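Local coordinates for protein CT_858 (PDB 3DOR) that is the secreted chlamydial protease CPAF, probably a serine-type endopeptidase, here in its mature dimeric form, at residues Leu2-Lys5 and Asn6-Asp10; Ser42-Gln45 and Lys46-Gln50; Gln325-Ser328 and Ser329-Ala333; Ser549-Leu552 and Asp553-Lys557. All coordinates share one frame; numbering follows the deposited sequence.

Contact 1 (Leu2-Lys5 and Asn6-Asp10); sequences LVCK and NALQD
Chi1 of Asn6, at -86°, sets CG beside the residue's own backbone N and swings the carboxamide back along the helix to Leu2, four residues earlier. ND2 reaches Leu2 O at 3.0 Å through a bent bond (143° at the hydrogen), coming in from above the carbonyl plane and not along a lone pair. The backbone N of Asn6 bonds to this oxygen as well, at a straighter angle, so Leu2 O is gripped by two donors of a single residue. Leu2 and Asn6 run side by side, pointing the same way. Because CG of Leu2 lies anti to its N (173°), the CD1 methyl comes to 3.3 Å from Asn6 ND2. All of this belongs to the first turns of helix 2-20, where regular i to i+4 backbone bonds follow, as from Leu8 N to Cys4 O at 2.9 Å. Around the helix from the amide, Cys4 SG meets Leu8 CD1 at 3.9 Å in an apolar pair, and Leu8 also touches Gln44 and Arg48 of helix 36-48. Val3 and Ala7 both pack on Cys58 of helix 55-67. The other atom of the Asn6 amide, OD1, makes a weak hydrogen bond to NE2 of His16 of the second subunit, and Val20 of that subunit packs on Asn6.

Contact 2 (Ser42-Gln45 and Lys46-Gln50); sequences SAQQ and KLRTQ
Arg48 leans back over Gln44, the residue one turn before it, in the last turn of helix 36-48. Its CB lies 3.5 Å from Gln44 O, and CG comes closer still, 3.3 Å from that oxygen, which already accepts the backbone N of Arg48 at 2.7 Å. Next along the chain, CD passes 4.2 Å from Gln45 NE2. A bend at chi3 (142°) then brings the guanidinium alongside the Gln44 side chain, the two pointing the same way. At the tip, NH1 lies 3.4 Å from Gln44 OE1, which sits at the edge of the guanidinium and in its plane; the amide and guanidinium planes are turned 54° apart. The Gln44 amide is held from its other end, since NE2 bonds to Ser40 OG. The helix ends at Thr49, where Gln45 O accepts both Thr49 N at 2.8 Å and Thr49 OG1 at 3.0 Å, the two donors arriving from opposite faces of the carbonyl plane. On another side, the Lys46 chain folds back until CE is 3.9 Å from Ala43 CA. Helix 36-48 packs against two others: Ala43 and Gln44 touch Leu11 of helix 2-20, Lys46 lies on Val61 of helix 55-67, and Leu47 touches both helices, meeting Ala7 of the first and Cys58 and Val61 of the second.

Contact 3 (Gln325-Ser328 and Ser329-Ala333); sequences QVFS and SNTEA
The flat carboxamide of Asn330 points its ND2 straight at Val326 O, with the acceptor only 4° out of the amide plane. This bond is short and nearly linear, 2.9 Å and 168° at the hydrogen, and the donor sits in the carbonyl plane, on a lone pair of the oxygen. The other flat group, the Phe327 ring, is approached obliquely by Thr331 OG1; on the sheet side of the helix, Ile280 and Leu296 pack on Phe327. Val326 CG1 also comes to 4.0 Å from Asn330 ND2, the two side chains passing at an angle. The backbone bonds around them are weaker: Ser329 N reaches both Gln325 O at 3.5 Å and Val326 O at 3.3 Å, and Asn330 N reaches Phe327 O at 3.3 Å. Such slackening marks the end of helix 316-330, the helix of a beta-alpha-beta unit that leads from strand 290-297 into strand 333-337; the two segments lie in the peptidase S41 family region. Lys455 NZ binds both Ser328 O and Thr331 O, bridging the helix end and the start of the turn. Thr331 turns its CB toward the helix, though chi1 (-123°) is unusual and the fine placement of its side chain is doubtful.

Contact 4 (Ser549-Leu552 and Asp553-Lys557); sequences SEYL and DKVKK
Ser549-Leu552 and Asp553-Lys557 form one unbroken run at the start of helix 549-564, with regular i to i+4 backbone bonds such as Val555 N to Tyr551 O at 2.9 Å. The defining side-chain contact is a CH-pi interaction one turn apart. Tyr551, its CG anti to the backbone N (chi1 175°), presents a ring face to Val555 CG2, which stands 4.0 Å from the ring centroid and 19° off the ring normal. The methyl is shifted toward the rim, nearest to CE2 at 3.8 Å. Tyr551 and Val555 both press on Leu460 of strand 457-461 and on Leu536, so this side of the helix lies against the seven-stranded mixed sheet; Phe538 meets the Tyr551 ring with planes at about 55°. On the outer side, Ser549 O lies 3.0 Å from both CG and OD2 of Asp553, and the approach of two acceptors, O and OD2, is probably unfavourable. Lys556 bends at chi3 and lays its CE 3.6 Å from Leu552 O. From there its NZ bonds to Ile265 O and makes a long salt bridge, 3.9 Å, to Asp553 OD1.

The four contacts fall into two pairs on opposite sides of the chain's centre. Contacts 1 and 2, with centres 11 Å apart, touch where helix 2-20 meets helix 36-48: Cys4 SG lies 3.7 Å from Leu47 O, and Ala7 CB is 3.9 Å from Leu47 CD1. Contacts 3 and 4 have centres 21 Å apart and nearest atoms about 9 Å apart; they are tied indirectly, since Ala333 of contact 3 packs on Val559 and Ile563, further along the helix that holds contact 4. Between the pairs, centres are 52 to 61 Å apart. Contact 1 alone reaches the second subunit, whereas contacts 3 and 4 border the mixed sheet that includes strands 290-297 and 457-461.

Contact 1 (Leu2-Lys5 and Asn6-Asp10)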
ATOM      1  N   LEU B   2      28.440   3.976   8.597  1.00 52.39           N
ATOM      2  CA  LEU B   2      27.288   3.224   8.095  1.00 50.19           C
ATOM      3  C   LEU B   2      26.041   4.110   8.049  1.00 49.40           C
ATOM      4  O   LEU B   2      25.392   4.240   7.008  1.00 48.99           O
ATOM      5  CB  LEU B   2      27.004   2.021   8.996  1.00 48.96           C
ATOM      6  CG  LEU B   2      25.715   1.264   8.655  1.00 49.25           C
ATOM      7  CD1 LEU B   2      25.873   0.595   7.300  1.00 48.39           C
ATOM      8  CD2 LEU B   2      25.400   0.238   9.732  1.00 47.64           C
ATOM      9  N   VAL B   3      25.716   4.711   9.190  1.00 47.61           N
ATOM     10  CA  VAL B   3      24.556   5.585   9.301  1.00 46.48           C
ATOM     11  C   VAL B   3      24.640   6.739   8.308  1.00 45.09           C
ATOM     12  O   VAL B   3      23.663   7.059   7.633  1.00 43.88           O
ATOM     13  CB  VAL B   3      24.427   6.141  10.738  1.00 46.23           C
ATOM     14  CG1 VAL B   3      23.282   7.141  10.825  1.00 46.73           C
ATOM     15  CG2 VAL B   3      24.188   5.003  11.699  1.00 46.53           C
ATOM     16  N   CYS B   4      25.813   7.355   8.208  1.00 44.20           N
ATOM     17  CA  CYS B   4      26.000   8.470   7.290  1.00 44.29           C
ATOM     18  C   CYS B   4      25.791   8.047   5.844  1.00 43.56           C
ATOM     19  O   CYS B   4      25.066   8.707   5.099  1.00 43.40           O
ATOM     20  CB  CYS B   4      27.400   9.069   7.448  1.00 46.64           C
ATOM     21  SG  CYS B   4      27.730  10.473   6.354  1.00 51.90           S
ATOM     22  N   LYS B   5      26.429   6.950   5.443  1.00 43.21           N
ATOM     23  CA  LYS B   5      26.299   6.464   4.075  1.00 44.36           C
ATOM     24  C   LYS B   5      24.843   6.189   3.715  1.00 42.21           C
ATOM     25  O   LYS B   5      24.394   6.530   2.623  1.00 42.32           O
ATOM     26  CB  LYS B   5      27.133   5.194   3.877  1.00 47.49           C
ATOM     27  CG  LYS B   5      28.637   5.441   3.949  1.00 53.14           C
ATOM     28  CD  LYS B   5      29.448   4.146   3.903  1.00 56.03           C
ATOM     29  CE  LYS B   5      30.941   4.446   3.989  1.00 58.29           C
ATOM     30  NZ  LYS B   5      31.279   5.264   5.196  1.00 59.03           N
ATOM     31  N   ASN B   6      24.112   5.571   4.633  1.00 40.06           N
ATOM     32  CA  ASN B   6      22.710   5.271   4.394  1.00 40.71           C
ATOM     33  C   ASN B   6      21.883   6.552   4.313  1.00 40.34           C
ATOM     34  O   ASN B   6      20.978   6.666   3.487  1.00 41.24           O
ATOM     35  CB  ASN B   6      22.172   4.357   5.500  1.00 38.46           C
ATOM     36  CG  ASN B   6      22.431   2.889   5.215  1.00 36.67           C
ATOM     37  OD1 ASN B   6      21.820   2.303   4.322  1.00 35.57           O
ATOM     38  ND2 ASN B   6      23.343   2.290   5.966  1.00 35.83           N
ATOM     39  N   ALA B   7      22.209   7.517   5.165  1.00 39.11           N
ATOM     40  CA  ALA B   7      21.502   8.788   5.181  1.00 39.36           C
ATOM     41  C   ALA B   7      21.701   9.487   3.847  1.00 39.32           C
ATOM     42  O   ALA B   7      20.757  10.021   3.270  1.00 40.11           O
ATOM     43  CB  ALA B   7      22.017   9.664   6.319  1.00 38.34           C
ATOM     44  N   LEU B   8      22.935   9.482   3.358  1.00 39.91           N
ATOM     45  CA  LEU B   8      23.242  10.112   2.083  1.00 39.95           C
ATOM     46  C   LEU B   8      22.512   9.386   0.960  1.00 39.87           C
ATOM     47  O   LEU B   8      21.991  10.012   0.030  1.00 38.75           O
ATOM     48  CB  LEU B   8      24.751  10.075   1.823  1.00 41.60           C
ATOM     49  CG  LEU B   8      25.638  11.080   2.570  1.00 44.03           C
ATOM     50  CD1 LEU B   8      27.098  10.624   2.519  1.00 42.61           C
ATOM     51  CD2 LEU B   8      25.487  12.460   1.939  1.00 41.73           C
ATOM     52  N   GLN B   9      22.482   8.059   1.051  1.00 39.09           N
ATOM     53  CA  GLN B   9      21.820   7.245   0.038  1.00 40.07           C
ATOM     54  C   GLN B   9      20.331   7.584  -0.018  1.00 39.36           C
ATOM     55  O   GLN B   9      19.781   7.870  -1.080  1.00 38.85           O
ATOM     56  CB  GLN B   9      21.980   5.760   0.368  1.00 42.55           C
ATOM     57  CG  GLN B   9      22.353   4.895  -0.818  1.00 47.32           C
ATOM     58  CD  GLN B   9      21.422   5.081  -1.998  1.00 48.76           C
ATOM     59  OE1 GLN B   9      20.218   4.840  -1.898  1.00 51.28           O
ATOM     60  NE2 GLN B   9      21.977   5.514  -3.127  1.00 47.05           N
ATOM     61  N   ASP B  10      19.678   7.558   1.137  1.00 37.76           N
ATOM     62  CA  ASP B  10      18.254   7.843   1.182  1.00 39.50           C
ATOM     63  C   ASP B  10      17.942   9.291   0.809  1.00 39.66           C
ATOM     64  O   ASP B  10      16.908   9.571   0.199  1.00 39.46           O
ATOM     65  CB  ASP B  10      17.695   7.473   2.561  1.00 38.32           C
ATOM     66  CG  ASP B  10      17.821   5.982   2.848  1.00 38.34           C
ATOM     67  OD1 ASP B  10      17.548   5.180   1.928  1.00 40.04           O
ATOM     68  OD2 ASP B  10      18.186   5.606   3.981  1.00 37.34           O
TER

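Contact 2 (Ser42-Gln45 and Lys46-Gln50)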
ATOM      1  N   SER B  42      23.325  21.180   0.647  1.00 41.08           N
ATOM      2  CA  SER B  42      23.392  21.683   2.010  1.00 41.48           C
ATOM      3  C   SER B  42      23.120  20.568   3.012  1.00 41.36           C
ATOM      4  O   SER B  42      23.815  20.442   4.022  1.00 42.26           O
ATOM      5  CB  SER B  42      22.379  22.815   2.206  1.00 43.04           C
ATOM      6  OG  SER B  42      22.314  23.196   3.571  1.00 44.37           O
ATOM      7  N   ALA B  43      22.105  19.756   2.734  1.00 41.14           N
ATOM      8  CA  ALA B  43      21.765  18.647   3.621  1.00 40.93           C
ATOM      9  C   ALA B  43      22.922  17.664   3.686  1.00 41.06           C
ATOM     10  O   ALA B  43      23.295  17.209   4.765  1.00 40.07           O
ATOM     11  CB  ALA B  43      20.508  17.939   3.130  1.00 40.07           C
ATOM     12  N   GLN B  44      23.485  17.341   2.524  1.00 42.86           N
ATOM     13  CA  GLN B  44      24.610  16.406   2.440  1.00 45.59           C
ATOM     14  C   GLN B  44      25.750  16.863   3.333  1.00 47.44           C
ATOM     15  O   GLN B  44      26.309  16.079   4.106  1.00 47.22           O
ATOM     16  CB  GLN B  44      25.113  16.302   1.000  1.00 44.19           C
ATOM     17  CG  GLN B  44      24.100  15.731   0.029  1.00 45.94           C
ATOM     18  CD  GLN B  44      24.622  15.692  -1.388  1.00 45.98           C
ATOM     19  OE1 GLN B  44      25.715  15.185  -1.644  1.00 49.64           O
ATOM     20  NE2 GLN B  44      23.845  16.221  -2.320  1.00 44.60           N
ATOM     21  N   GLN B  45      26.093  18.140   3.225  1.00 48.82           N
ATOM     22  CA  GLN B  45      27.167  18.685   4.035  1.00 51.34           C
ATOM     23  C   GLN B  45      26.895  18.547   5.521  1.00 50.98           C
ATOM     24  O   GLN B  45      27.798  18.233   6.293  1.00 51.56           O
ATOM     25  CB  GLN B  45      27.417  20.146   3.677  1.00 53.66           C
ATOM     26  CG  GLN B  45      28.409  20.291   2.547  1.00 59.08           C
ATOM     27  CD  GLN B  45      29.698  19.542   2.838  1.00 62.84           C
ATOM     28  OE1 GLN B  45      30.345  19.777   3.864  1.00 65.45           O
ATOM     29  NE2 GLN B  45      30.074  18.629   1.943  1.00 63.54           N
ATOM     30  N   LYS B  46      25.654  18.775   5.928  1.00 50.58           N
ATOM     31  CA  LYS B  46      25.323  18.644   7.335  1.00 51.39           C
ATOM     32  C   LYS B  46      25.578  17.207   7.783  1.00 51.48           C
ATOM     33  O   LYS B  46      26.030  16.966   8.898  1.00 51.45           O
ATOM     34  CB  LYS B  46      23.862  19.035   7.585  1.00 51.58           C
ATOM     35  CG  LYS B  46      23.593  20.513   7.346  1.00 56.21           C
ATOM     36  CD  LYS B  46      22.230  20.967   7.877  1.00 58.83           C
ATOM     37  CE  LYS B  46      21.078  20.439   7.040  1.00 59.95           C
ATOM     38  NZ  LYS B  46      19.770  20.954   7.534  1.00 61.54           N
ATOM     39  N   LEU B  47      25.298  16.252   6.901  1.00 51.49           N
ATOM     40  CA  LEU B  47      25.500  14.844   7.221  1.00 51.79           C
ATOM     41  C   LEU B  47      26.981  14.464   7.174  1.00 53.36           C
ATOM     42  O   LEU B  47      27.470  13.719   8.023  1.00 53.47           O
ATOM     43  CB  LEU B  47      24.718  13.963   6.240  1.00 50.02           C
ATOM     44  CG  LEU B  47      23.189  13.988   6.290  1.00 47.66           C
ATOM     45  CD1 LEU B  47      22.642  13.293   5.064  1.00 47.87           C
ATOM     46  CD2 LEU B  47      22.692  13.312   7.559  1.00 46.96           C
ATOM     47  N   ARG B  48      27.694  14.984   6.179  1.00 55.26           N
ATOM     48  CA  ARG B  48      29.113  14.681   6.020  1.00 57.08           C
ATOM     49  C   ARG B  48      30.019  15.329   7.062  1.00 58.04           C
ATOM     50  O   ARG B  48      31.015  14.739   7.481  1.00 57.60           O
ATOM     51  CB  ARG B  48      29.584  15.090   4.624  1.00 57.01           C
ATOM     52  CG  ARG B  48      29.019  14.245   3.505  1.00 59.30           C
ATOM     53  CD  ARG B  48      29.831  14.436   2.243  1.00 60.80           C
ATOM     54  NE  ARG B  48      29.972  13.188   1.501  1.00 63.13           N
ATOM     55  CZ  ARG B  48      29.215  12.838   0.466  1.00 63.93           C
ATOM     56  NH1 ARG B  48      28.255  13.646   0.037  1.00 63.71           N
ATOM     57  NH2 ARG B  48      29.420  11.673  -0.139  1.00 64.67           N
ATOM     58  N   THR B  49      29.675  16.538   7.487  1.00 59.79           N
ATOM     59  CA  THR B  49      30.488  17.251   8.463  1.00 62.02           C
ATOM     60  C   THR B  49      30.250  16.804   9.903  1.00 61.97           C
ATOM     61  O   THR B  49      30.784  17.387  10.842  1.00 61.53           O
ATOM     62  CB  THR B  49      30.262  18.773   8.337  1.00 63.04           C
ATOM     63  OG1 THR B  49      30.518  19.173   6.984  1.00 64.58           O
ATOM     64  CG2 THR B  49      31.204  19.542   9.258  1.00 65.14           C
ATOM     65  N   GLN B  50      29.457  15.753  10.077  1.00 63.47           N
ATOM     66  CA  GLN B  50      29.169  15.231  11.409  1.00 64.21           C
ATOM     67  C   GLN B  50      30.126  14.112  11.799  1.00 64.55           C
ATOM     68  O   GLN B  50      30.496  13.281  10.968  1.00 63.80           O
ATOM     69  CB  GLN B  50      27.736  14.709  11.470  1.00 65.37           C
ATOM     70  CG  GLN B  50      26.736  15.718  11.976  1.00 66.38           C
ATOM     71  CD  GLN B  50      26.977  16.101  13.424  1.00 66.93           C
ATOM     72  OE1 GLN B  50      27.127  15.238  14.290  1.00 66.55           O
ATOM     73  NE2 GLN B  50      27.005  17.400  13.695  1.00 66.43           N
TER

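Contact 3 (Gln325-Ser328 and Ser329-Ala333)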
ATOM      1  N   GLN B 325     -31.616  18.009   3.777  1.00 28.07           N
ATOM      2  CA  GLN B 325     -33.045  18.004   3.476  1.00 30.65           C
ATOM      3  C   GLN B 325     -33.791  18.706   4.610  1.00 28.82           C
ATOM      4  O   GLN B 325     -34.709  19.473   4.370  1.00 29.52           O
ATOM      5  CB  GLN B 325     -33.568  16.576   3.298  1.00 33.82           C
ATOM      6  CG  GLN B 325     -33.362  16.030   1.899  1.00 42.59           C
ATOM      7  CD  GLN B 325     -33.839  14.590   1.750  1.00 48.96           C
ATOM      8  OE1 GLN B 325     -33.395  13.695   2.483  1.00 51.75           O
ATOM      9  NE2 GLN B 325     -34.739  14.357   0.795  1.00 50.02           N
ATOM     10  N   VAL B 326     -33.394  18.449   5.850  1.00 28.61           N
ATOM     11  CA  VAL B 326     -34.030  19.114   6.980  1.00 26.54           C
ATOM     12  C   VAL B 326     -33.797  20.624   6.887  1.00 26.22           C
ATOM     13  O   VAL B 326     -34.710  21.414   7.118  1.00 28.56           O
ATOM     14  CB  VAL B 326     -33.468  18.606   8.322  1.00 25.87           C
ATOM     15  CG1 VAL B 326     -33.902  19.545   9.467  1.00 25.51           C
ATOM     16  CG2 VAL B 326     -33.973  17.186   8.585  1.00 29.63           C
ATOM     17  N   PHE B 327     -32.575  21.027   6.548  1.00 24.74           N
ATOM     18  CA  PHE B 327     -32.249  22.456   6.444  1.00 24.06           C
ATOM     19  C   PHE B 327     -33.038  23.134   5.328  1.00 23.59           C
ATOM     20  O   PHE B 327     -33.497  24.261   5.485  1.00 24.72           O
ATOM     21  CB  PHE B 327     -30.743  22.667   6.177  1.00 21.15           C
ATOM     22  CG  PHE B 327     -29.852  22.423   7.374  1.00 22.50           C
ATOM     23  CD1 PHE B 327     -28.514  22.090   7.199  1.00 21.91           C
ATOM     24  CD2 PHE B 327     -30.324  22.583   8.665  1.00 21.44           C
ATOM     25  CE1 PHE B 327     -27.663  21.927   8.299  1.00 21.97           C
ATOM     26  CE2 PHE B 327     -29.482  22.422   9.763  1.00 21.65           C
ATOM     27  CZ  PHE B 327     -28.154  22.095   9.581  1.00 21.19           C
ATOM     28  N   SER B 328     -33.189  22.455   4.196  1.00 24.81           N
ATOM     29  CA  SER B 328     -33.914  23.033   3.065  1.00 27.56           C
ATOM     30  C   SER B 328     -35.360  23.400   3.379  1.00 27.04           C
ATOM     31  O   SER B 328     -35.910  24.317   2.779  1.00 27.96           O
ATOM     32  CB  SER B 328     -33.901  22.080   1.865  1.00 28.40           C
ATOM     33  OG  SER B 328     -32.594  21.914   1.363  1.00 33.79           O
ATOM     34  N   SER B 329     -35.972  22.700   4.323  1.00 25.81           N
ATOM     35  CA  SER B 329     -37.365  22.974   4.656  1.00 26.98           C
ATOM     36  C   SER B 329     -37.599  23.657   5.999  1.00 26.83           C
ATOM     37  O   SER B 329     -38.732  23.972   6.346  1.00 30.42           O
ATOM     38  CB  SER B 329     -38.163  21.663   4.633  1.00 26.70           C
ATOM     39  OG  SER B 329     -38.194  21.113   3.331  1.00 28.90           O
ATOM     40  N   ASN B 330     -36.545  23.901   6.760  1.00 25.60           N
ATOM     41  CA  ASN B 330     -36.736  24.494   8.076  1.00 25.33           C
ATOM     42  C   ASN B 330     -35.739  25.578   8.395  1.00 26.98           C
ATOM     43  O   ASN B 330     -35.495  25.874   9.565  1.00 27.52           O
ATOM     44  CB  ASN B 330     -36.621  23.398   9.123  1.00 22.36           C
ATOM     45  CG  ASN B 330     -37.681  22.347   8.960  1.00 25.73           C
ATOM     46  OD1 ASN B 330     -38.800  22.506   9.446  1.00 26.60           O
ATOM     47  ND2 ASN B 330     -37.349  21.270   8.249  1.00 27.45           N
ATOM     48  N   THR B 331     -35.209  26.209   7.357  1.00 24.68           N
ATOM     49  CA  THR B 331     -34.178  27.195   7.574  1.00 25.76           C
ATOM     50  C   THR B 331     -34.193  28.289   6.489  1.00 26.46           C
ATOM     51  O   THR B 331     -34.754  28.092   5.408  1.00 23.67           O
ATOM     52  CB  THR B 331     -32.848  26.393   7.616  1.00 27.75           C
ATOM     53  OG1 THR B 331     -32.173  26.623   8.854  1.00 33.13           O
ATOM     54  CG2 THR B 331     -32.001  26.694   6.444  1.00 20.98           C
ATOM     55  N   GLU B 332     -33.600  29.445   6.787  1.00 27.57           N
ATOM     56  CA  GLU B 332     -33.526  30.554   5.824  1.00 27.22           C
ATOM     57  C   GLU B 332     -32.098  30.740   5.290  1.00 26.22           C
ATOM     58  O   GLU B 332     -31.886  31.361   4.257  1.00 26.91           O
ATOM     59  CB  GLU B 332     -33.974  31.875   6.472  1.00 28.26           C
ATOM     60  CG  GLU B 332     -35.458  31.957   6.825  1.00 30.26           C
ATOM     61  CD  GLU B 332     -35.781  33.186   7.669  1.00 31.95           C
ATOM     62  OE1 GLU B 332     -35.625  34.325   7.170  1.00 33.19           O
ATOM     63  OE2 GLU B 332     -36.187  33.018   8.837  1.00 31.81           O
ATOM     64  N   ALA B 333     -31.118  30.243   6.028  1.00 25.89           N
ATOM     65  CA  ALA B 333     -29.718  30.348   5.626  1.00 25.83           C
ATOM     66  C   ALA B 333     -28.979  29.250   6.368  1.00 24.30           C
ATOM     67  O   ALA B 333     -29.526  28.660   7.295  1.00 23.68           O
ATOM     68  CB  ALA B 333     -29.147  31.719   5.989  1.00 20.99           C
TER

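Contact 4 (Ser549-Leu552 and Asp553-Lys557)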
ATOM      1  N   SER B 549     -17.786  35.364  21.484  1.00 26.60           N
ATOM      2  CA  SER B 549     -19.004  36.135  21.306  1.00 27.36           C
ATOM      3  C   SER B 549     -18.836  37.239  20.282  1.00 26.32           C
ATOM      4  O   SER B 549     -19.776  37.558  19.564  1.00 29.75           O
ATOM      5  CB  SER B 549     -19.500  36.698  22.656  1.00 29.31           C
ATOM      6  OG  SER B 549     -18.590  37.628  23.209  1.00 33.65           O
ATOM      7  N   GLU B 550     -17.645  37.823  20.192  1.00 26.70           N
ATOM      8  CA  GLU B 550     -17.426  38.874  19.207  1.00 26.28           C
ATOM      9  C   GLU B 550     -17.448  38.265  17.806  1.00 25.33           C
ATOM     10  O   GLU B 550     -18.109  38.777  16.902  1.00 26.13           O
ATOM     11  CB  GLU B 550     -16.096  39.592  19.456  1.00 27.37           C
ATOM     12  CG  GLU B 550     -16.004  40.235  20.826  1.00 32.37           C
ATOM     13  CD  GLU B 550     -14.864  41.235  20.944  1.00 35.08           C
ATOM     14  OE1 GLU B 550     -13.898  41.150  20.153  1.00 34.53           O
ATOM     15  OE2 GLU B 550     -14.934  42.103  21.845  1.00 36.67           O
ATOM     16  N   TYR B 551     -16.722  37.169  17.635  1.00 24.13           N
ATOM     17  CA  TYR B 551     -16.678  36.471  16.358  1.00 23.13           C
ATOM     18  C   TYR B 551     -18.107  36.062  15.966  1.00 23.16           C
ATOM     19  O   TYR B 551     -18.593  36.399  14.882  1.00 22.16           O
ATOM     20  CB  TYR B 551     -15.804  35.224  16.494  1.00 20.93           C
ATOM     21  CG  TYR B 551     -15.764  34.331  15.271  1.00 21.80           C
ATOM     22  CD1 TYR B 551     -14.913  34.616  14.200  1.00 22.10           C
ATOM     23  CD2 TYR B 551     -16.553  33.176  15.199  1.00 18.77           C
ATOM     24  CE1 TYR B 551     -14.838  33.771  13.087  1.00 20.59           C
ATOM     25  CE2 TYR B 551     -16.491  32.324  14.090  1.00 20.30           C
ATOM     26  CZ  TYR B 551     -15.628  32.624  13.042  1.00 23.11           C
ATOM     27  OH  TYR B 551     -15.517  31.763  11.973  1.00 24.59           O
ATOM     28  N   LEU B 552     -18.783  35.350  16.860  1.00 22.97           N
ATOM     29  CA  LEU B 552     -20.143  34.896  16.581  1.00 24.45           C
ATOM     30  C   LEU B 552     -21.150  36.008  16.316  1.00 25.15           C
ATOM     31  O   LEU B 552     -21.984  35.879  15.416  1.00 23.72           O
ATOM     32  CB  LEU B 552     -20.643  33.984  17.708  1.00 24.05           C
ATOM     33  CG  LEU B 552     -20.010  32.591  17.688  1.00 25.04           C
ATOM     34  CD1 LEU B 552     -20.556  31.740  18.836  1.00 27.21           C
ATOM     35  CD2 LEU B 552     -20.299  31.930  16.350  1.00 23.12           C
ATOM     36  N   ASP B 553     -21.084  37.101  17.073  1.00 27.43           N
ATOM     37  CA  ASP B 553     -22.028  38.193  16.841  1.00 29.38           C
ATOM     38  C   ASP B 553     -21.832  38.766  15.450  1.00 28.40           C
ATOM     39  O   ASP B 553     -22.789  39.177  14.793  1.00 26.70           O
ATOM     40  CB  ASP B 553     -21.861  39.313  17.868  1.00 34.41           C
ATOM     41  CG  ASP B 553     -22.406  38.939  19.226  1.00 39.47           C
ATOM     42  OD1 ASP B 553     -23.278  38.036  19.301  1.00 41.13           O
ATOM     43  OD2 ASP B 553     -21.969  39.563  20.215  1.00 44.83           O
ATOM     44  N   LYS B 554     -20.588  38.787  14.990  1.00 28.24           N
ATOM     45  CA  LYS B 554     -20.337  39.316  13.663  1.00 28.04           C
ATOM     46  C   LYS B 554     -20.792  38.322  12.600  1.00 25.85           C
ATOM     47  O   LYS B 554     -21.324  38.717  11.560  1.00 24.46           O
ATOM     48  CB  LYS B 554     -18.855  39.672  13.478  1.00 29.48           C
ATOM     49  CG  LYS B 554     -18.621  40.565  12.276  1.00 35.87           C
ATOM     50  CD  LYS B 554     -19.895  41.358  11.960  1.00 39.50           C
ATOM     51  CE  LYS B 554     -19.630  42.700  11.348  1.00 40.10           C
ATOM     52  NZ  LYS B 554     -19.023  43.633  12.341  1.00 43.40           N
ATOM     53  N   VAL B 555     -20.598  37.030  12.856  1.00 24.46           N
ATOM     54  CA  VAL B 555     -21.045  36.025  11.892  1.00 24.58           C
ATOM     55  C   VAL B 555     -22.569  36.157  11.724  1.00 25.12           C
ATOM     56  O   VAL B 555     -23.093  36.077  10.611  1.00 24.10           O
ATOM     57  CB  VAL B 555     -20.708  34.593  12.364  1.00 23.80           C
ATOM     58  CG1 VAL B 555     -21.441  33.575  11.498  1.00 22.31           C
ATOM     59  CG2 VAL B 555     -19.192  34.364  12.298  1.00 21.14           C
ATOM     60  N   LYS B 556     -23.266  36.376  12.835  1.00 24.94           N
ATOM     61  CA  LYS B 556     -24.719  36.515  12.815  1.00 27.00           C
ATOM     62  C   LYS B 556     -25.171  37.767  12.067  1.00 26.44           C
ATOM     63  O   LYS B 556     -26.168  37.726  11.354  1.00 28.59           O
ATOM     64  CB  LYS B 556     -25.275  36.497  14.251  1.00 25.01           C
ATOM     65  CG  LYS B 556     -25.285  35.079  14.833  1.00 29.23           C
ATOM     66  CD  LYS B 556     -25.958  34.966  16.191  1.00 30.27           C
ATOM     67  CE  LYS B 556     -25.024  35.358  17.304  1.00 33.05           C
ATOM     68  NZ  LYS B 556     -25.508  34.870  18.623  1.00 35.11           N
ATOM     69  N   LYS B 557     -24.442  38.869  12.219  1.00 26.30           N
ATOM     70  CA  LYS B 557     -24.791  40.094  11.511  1.00 26.76           C
ATOM     71  C   LYS B 557     -24.633  39.845  10.022  1.00 25.10           C
ATOM     72  O   LYS B 557     -25.467  40.264   9.223  1.00 27.88           O
ATOM     73  CB  LYS B 557     -23.893  41.267  11.932  1.00 27.30           C
ATOM     74  CG  LYS B 557     -24.241  41.869  13.292  1.00 33.54           C
ATOM     75  CD  LYS B 557     -23.366  43.084  13.607  1.00 37.23           C
ATOM     76  CE  LYS B 557     -23.748  43.726  14.945  1.00 40.36           C
ATOM     77  NZ  LYS B 557     -23.667  42.754  16.083  1.00 44.66           N
TER